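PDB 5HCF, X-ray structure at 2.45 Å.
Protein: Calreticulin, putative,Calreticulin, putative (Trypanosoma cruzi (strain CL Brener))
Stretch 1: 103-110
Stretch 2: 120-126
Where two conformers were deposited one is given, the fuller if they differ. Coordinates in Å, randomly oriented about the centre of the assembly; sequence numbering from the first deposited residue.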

ATOM      1  N   THR A 103      -7.567   7.640 -12.104  1.00 43.67           N
ATOM      2  CA  THR A 103      -7.407   8.745 -11.164  1.00 42.61           C
ATOM      3  C   THR A 103      -5.941   8.941 -10.789  1.00 43.71           C
ATOM      4  O   THR A 103      -5.246   7.983 -10.448  1.00 43.88           O
ATOM      5  CB  THR A 103      -8.227   8.516  -9.883  1.00 39.47           C
ATOM      6  OG1 THR A 103      -9.547   8.073 -10.227  1.00 39.76           O
ATOM      7  CG2 THR A 103      -8.308   9.794  -9.061  1.00 38.64           C
ATOM      8  N   LYS A 104      -5.477  10.186 -10.848  1.00 43.82           N
ATOM      9  CA  LYS A 104      -4.087  10.487 -10.545  1.00 41.55           C
ATOM     10  C   LYS A 104      -3.764  10.215  -9.081  1.00 42.20           C
ATOM     11  O   LYS A 104      -4.387  10.781  -8.178  1.00 43.48           O
ATOM     12  CB  LYS A 104      -3.759  11.942 -10.879  1.00 42.45           C
ATOM     13  CG  LYS A 104      -2.413  12.402 -10.330  1.00 43.63           C
ATOM     14  CD  LYS A 104      -2.031  13.788 -10.825  1.00 47.39           C
ATOM     15  CE  LYS A 104      -0.676  14.214 -10.268  1.00 49.18           C
ATOM     16  NZ  LYS A 104      -0.238  15.548 -10.781  1.00 53.25           N
ATOM     17  N   TYR A 105      -2.790   9.340  -8.851  1.00 40.64           N
ATOM     18  CA  TYR A 105      -2.301   9.079  -7.504  1.00 38.05           C
ATOM     19  C   TYR A 105      -0.856   9.543  -7.393  1.00 36.49           C
ATOM     20  O   TYR A 105      -0.208   9.802  -8.404  1.00 39.58           O
ATOM     21  CB  TYR A 105      -2.420   7.589  -7.160  1.00 36.72           C
ATOM     22  CG  TYR A 105      -1.668   6.680  -8.107  1.00 34.84           C
ATOM     23  CD1 TYR A 105      -2.299   6.118  -9.205  1.00 33.56           C
ATOM     24  CD2 TYR A 105      -0.321   6.399  -7.913  1.00 34.47           C
ATOM     25  CE1 TYR A 105      -1.617   5.300 -10.079  1.00 33.44           C
ATOM     26  CE2 TYR A 105       0.370   5.581  -8.784  1.00 33.20           C
ATOM     27  CZ  TYR A 105      -0.284   5.035  -9.864  1.00 33.16           C
ATOM     28  OH  TYR A 105       0.397   4.217 -10.735  1.00 33.94           O
ATOM     29  N   TRP A 106      -0.364   9.670  -6.167  1.00 33.72           N
ATOM     30  CA  TRP A 106       1.052   9.918  -5.941  1.00 33.28           C
ATOM     31  C   TRP A 106       1.760   8.599  -5.671  1.00 33.28           C
ATOM     32  O   TRP A 106       2.877   8.379  -6.134  1.00 33.36           O
ATOM     33  CB  TRP A 106       1.283  10.872  -4.771  1.00 32.70           C
ATOM     34  CG  TRP A 106       2.746  11.006  -4.398  1.00 32.58           C
ATOM     35  CD1 TRP A 106       3.736  11.576  -5.150  1.00 33.57           C
ATOM     36  CD2 TRP A 106       3.373  10.555  -3.189  1.00 30.14           C
ATOM     37  NE1 TRP A 106       4.937  11.508  -4.482  1.00 32.18           N
ATOM     38  CE2 TRP A 106       4.742  10.889  -3.277  1.00 31.18           C
ATOM     39  CE3 TRP A 106       2.911   9.905  -2.040  1.00 29.65           C
ATOM     40  CZ2 TRP A 106       5.653  10.593  -2.259  1.00 31.80           C
ATOM     41  CZ3 TRP A 106       3.816   9.612  -1.030  1.00 29.46           C
ATOM     42  CH2 TRP A 106       5.172   9.954  -1.147  1.00 30.21           C
ATOM     43  N   LEU A 107       1.108   7.738  -4.893  1.00 33.41           N
ATOM     44  CA  LEU A 107       1.679   6.448  -4.536  1.00 32.67           C
ATOM     45  C   LEU A 107       0.696   5.291  -4.710  1.00 34.27           C
ATOM     46  O   LEU A 107      -0.466   5.376  -4.309  1.00 35.47           O
ATOM     47  CB  LEU A 107       2.183   6.478  -3.086  1.00 31.13           C
ATOM     48  CG  LEU A 107       2.799   5.198  -2.504  1.00 29.86           C
ATOM     49  CD1 LEU A 107       4.187   4.918  -3.085  1.00 26.42           C
ATOM     50  CD2 LEU A 107       2.851   5.254  -0.979  1.00 30.23           C
ATOM     51  N   MET A 108       1.178   4.219  -5.330  1.00 34.10           N
ATOM     52  CA  MET A 108       0.459   2.953  -5.362  0.50 33.43           C
ATOM     53  C   MET A 108       1.333   1.905  -4.686  1.00 34.15           C
ATOM     54  O   MET A 108       2.431   1.598  -5.161  1.00 36.42           O
ATOM     55  CB  MET A 108       0.115   2.542  -6.791  0.50 33.72           C
ATOM     56  CG  MET A 108      -0.517   1.163  -6.904  0.50 32.76           C
ATOM     57  SD  MET A 108      -1.188   0.840  -8.548  0.50 33.30           S
ATOM     58  CE  MET A 108      -0.764  -0.890  -8.756  0.50 32.25           C
ATOM     59  N   PHE A 109       0.846   1.364  -3.576  1.00 32.95           N
ATOM     60  CA  PHE A 109       1.681   0.561  -2.690  1.00 31.39           C
ATOM     61  C   PHE A 109       0.955  -0.668  -2.143  1.00 32.25           C
ATOM     62  O   PHE A 109      -0.117  -0.549  -1.551  1.00 32.71           O
ATOM     63  CB  PHE A 109       2.175   1.457  -1.544  1.00 29.50           C
ATOM     64  CG  PHE A 109       2.956   0.736  -0.486  1.00 28.73           C
ATOM     65  CD1 PHE A 109       4.056  -0.034  -0.815  1.00 27.05           C
ATOM     66  CD2 PHE A 109       2.588   0.841   0.850  1.00 27.10           C
ATOM     67  CE1 PHE A 109       4.767  -0.694   0.165  1.00 26.61           C
ATOM     68  CE2 PHE A 109       3.295   0.188   1.834  1.00 25.05           C
ATOM     69  CZ  PHE A 109       4.388  -0.581   1.492  1.00 26.53           C
ATOM     70  N   GLY A 110       1.538  -1.847  -2.353  1.00 31.58           N
ATOM     71  CA  GLY A 110       0.999  -3.071  -1.783  1.00 32.20           C
ATOM     72  C   GLY A 110       1.184  -4.294  -2.663  1.00 33.79           C
ATOM     73  O   GLY A 110       1.680  -4.186  -3.785  1.00 35.97           O
ATOM     74  N   VAL A 120       5.470  -6.787  -4.980  1.00 33.53           N
ATOM     75  CA  VAL A 120       4.977  -5.682  -4.169  1.00 32.87           C
ATOM     76  C   VAL A 120       5.124  -4.390  -4.956  1.00 31.98           C
ATOM     77  O   VAL A 120       6.226  -4.013  -5.339  1.00 30.72           O
ATOM     78  CB  VAL A 120       5.731  -5.576  -2.827  1.00 31.19           C
ATOM     79  CG1 VAL A 120       5.188  -4.420  -1.998  1.00 28.15           C
ATOM     80  CG2 VAL A 120       5.650  -6.898  -2.059  1.00 30.21           C
ATOM     81  N   HIS A 121       4.010  -3.706  -5.189  1.00 33.76           N
ATOM     82  CA  HIS A 121       4.045  -2.459  -5.939  1.00 31.61           C
ATOM     83  C   HIS A 121       4.548  -1.325  -5.079  1.00 32.47           C
ATOM     84  O   HIS A 121       4.059  -1.114  -3.968  1.00 34.12           O
ATOM     85  CB  HIS A 121       2.658  -2.085  -6.462  1.00 31.25           C
ATOM     86  CG  HIS A 121       2.190  -2.922  -7.610  1.00 32.32           C
ATOM     87  ND1 HIS A 121       2.852  -2.966  -8.815  1.00 34.49           N
ATOM     88  CD2 HIS A 121       1.111  -3.731  -7.738  1.00 31.94           C
ATOM     89  CE1 HIS A 121       2.208  -3.778  -9.638  1.00 34.92           C
ATOM     90  NE2 HIS A 121       1.149  -4.252  -9.008  1.00 33.60           N
ATOM     91  N   ILE A 122       5.531  -0.598  -5.595  1.00 32.14           N
ATOM     92  CA  ILE A 122       5.864   0.704  -5.044  1.00 31.10           C
ATOM     93  C   ILE A 122       5.979   1.666  -6.214  1.00 33.14           C
ATOM     94  O   ILE A 122       7.062   1.851  -6.771  1.00 35.87           O
ATOM     95  CB  ILE A 122       7.163   0.694  -4.236  1.00 29.26           C
ATOM     96  CG1 ILE A 122       7.113  -0.384  -3.154  1.00 24.69           C
ATOM     97  CG2 ILE A 122       7.392   2.066  -3.613  1.00 31.22           C
ATOM     98  CD1 ILE A 122       8.346  -0.434  -2.296  1.00 24.14           C
ATOM     99  N   ILE A 123       4.853   2.268  -6.583  1.00 30.67           N
ATOM    100  CA  ILE A 123       4.786   3.100  -7.779  1.00 31.44           C
ATOM    101  C   ILE A 123       4.631   4.569  -7.405  1.00 33.32           C
ATOM    102  O   ILE A 123       3.677   4.957  -6.724  1.00 33.27           O
ATOM    103  CB  ILE A 123       3.620   2.677  -8.696  1.00 31.35           C
ATOM    104  CG1 ILE A 123       3.741   1.197  -9.066  1.00 32.31           C
ATOM    105  CG2 ILE A 123       3.581   3.535  -9.949  1.00 30.84           C
ATOM    106  CD1 ILE A 123       2.694   0.720 -10.047  1.00 32.14           C
ATOM    107  N   LEU A 124       5.581   5.382  -7.849  1.00 33.37           N
ATOM    108  CA  LEU A 124       5.574   6.800  -7.533  1.00 33.70           C
ATOM    109  C   LEU A 124       5.242   7.622  -8.764  1.00 36.16           C
ATOM    110  O   LEU A 124       5.836   7.432  -9.826  1.00 37.79           O
ATOM    111  CB  LEU A 124       6.929   7.232  -6.971  1.00 34.64           C
ATOM    112  CG  LEU A 124       7.287   6.779  -5.556  1.00 35.65           C
ATOM    113  CD1 LEU A 124       8.782   6.956  -5.311  1.00 35.64           C
ATOM    114  CD2 LEU A 124       6.471   7.556  -4.528  1.00 34.81           C
ATOM    115  N   HIS A 125       4.287   8.532  -8.630  1.00 35.63           N
ATOM    116  CA  HIS A 125       4.013   9.457  -9.707  1.00 33.89           C
ATOM    117  C   HIS A 125       5.004  10.601  -9.600  1.00 34.89           C
ATOM    118  O   HIS A 125       5.015  11.336  -8.615  1.00 37.17           O
ATOM    119  CB  HIS A 125       2.584   9.988  -9.666  1.00 33.13           C
ATOM    120  CG  HIS A 125       2.273  10.909 -10.800  1.00 37.33           C
ATOM    121  ND1 HIS A 125       1.697  10.474 -11.978  1.00 38.74           N
ATOM    122  CD2 HIS A 125       2.497  12.235 -10.963  1.00 39.59           C
ATOM    123  CE1 HIS A 125       1.564  11.492 -12.804  1.00 40.45           C
ATOM    124  NE2 HIS A 125       2.040  12.577 -12.212  1.00 42.15           N
ATOM    125  N   TYR A 126       5.863  10.720 -10.603  1.00 34.49           N
ATOM    126  CA  TYR A 126       6.878  11.758 -10.620  1.00 35.64           C
ATOM    127  C   TYR A 126       7.056  12.309 -12.029  1.00 40.61           C
ATOM    128  O   TYR A 126       7.295  11.555 -12.975  1.00 41.62           O
ATOM    129  CB  TYR A 126       8.209  11.221 -10.088  1.00 32.64           C
ATOM    130  CG  TYR A 126       9.341  12.219 -10.171  1.00 32.85           C
ATOM    131  CD1 TYR A 126       9.450  13.260  -9.261  1.00 32.98           C
ATOM    132  CD2 TYR A 126      10.290  12.130 -11.177  1.00 34.19           C
ATOM    133  CE1 TYR A 126      10.485  14.181  -9.344  1.00 34.32           C
ATOM    134  CE2 TYR A 126      11.323  13.044 -11.270  1.00 36.59           C
ATOM    135  CZ  TYR A 126      11.416  14.065 -10.353  1.00 35.46           C
ATOM    136  OH  TYR A 126      12.450  14.963 -10.451  1.00 36.91           O
TER

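Strand 107-109 lies antiparallel to strand 120-126, their axes 4.7 Å apart at closest approach and 177° between directions. The pairing obeys the alternation of antiparallel sheets. M108 and I123 form a hydrogen-bonded pair, M108 N to I123 O at 3.0 Å and I123 N to M108 O at 2.9 Å; G110 and H121 form the next, G110 N to H121 O at 3.1 Å and H121 N to G110 O at 2.8 Å. Beyond the strand's start, H125 N still donates to W106 O at 2.9 Å. L107-L124 and F109-I122 are the non-hydrogen-bonded pairs, where CA-H groups approach carbonyls instead: F109 CA lies 3.2 Å from H121 O. At G110 the chain turns a corner; its phi of 146° and psi of 176° call for glycine, since a CB would jam against the preceding carbonyl O.

One face carries L107, F109, I122 and L124, all buried and all apolar, as a hydrophobic layer requires. L107 CD1 packs 3.8 Å from L124 CD2, and F109 CD1 sits 3.9 Å from I122 CG1, which meets the phenyl ring at its edge. L124 CD2 also serves W106, lying over its six-membered ring, 4.2 Å from the centroid; although the W106 CA-CB bond points away, the long indole brings its end back.

The other face carries M108, I123 and H121. Branched, apolar I123 packs against both M108, CB to CB at 4.0 Å, and Y105, whose OH lies 3.3 Å from I123 CG2. With chi3 at 142°, the M108 conformer given sets CE over one face of the H121 imidazole, 3.8 Å from the centroid; H121 NE2 is hydrogen-bonded just outside the stretches. H125 points toward stretch 1, CB 3.1 Å from Y105 O; partly exposed, with ND1 bonded elsewhere in the structure, its polar ring suits this margin, where extended K104 lays CE 3.7 Å from H125 NE2. Together the stretches bury 712 Å².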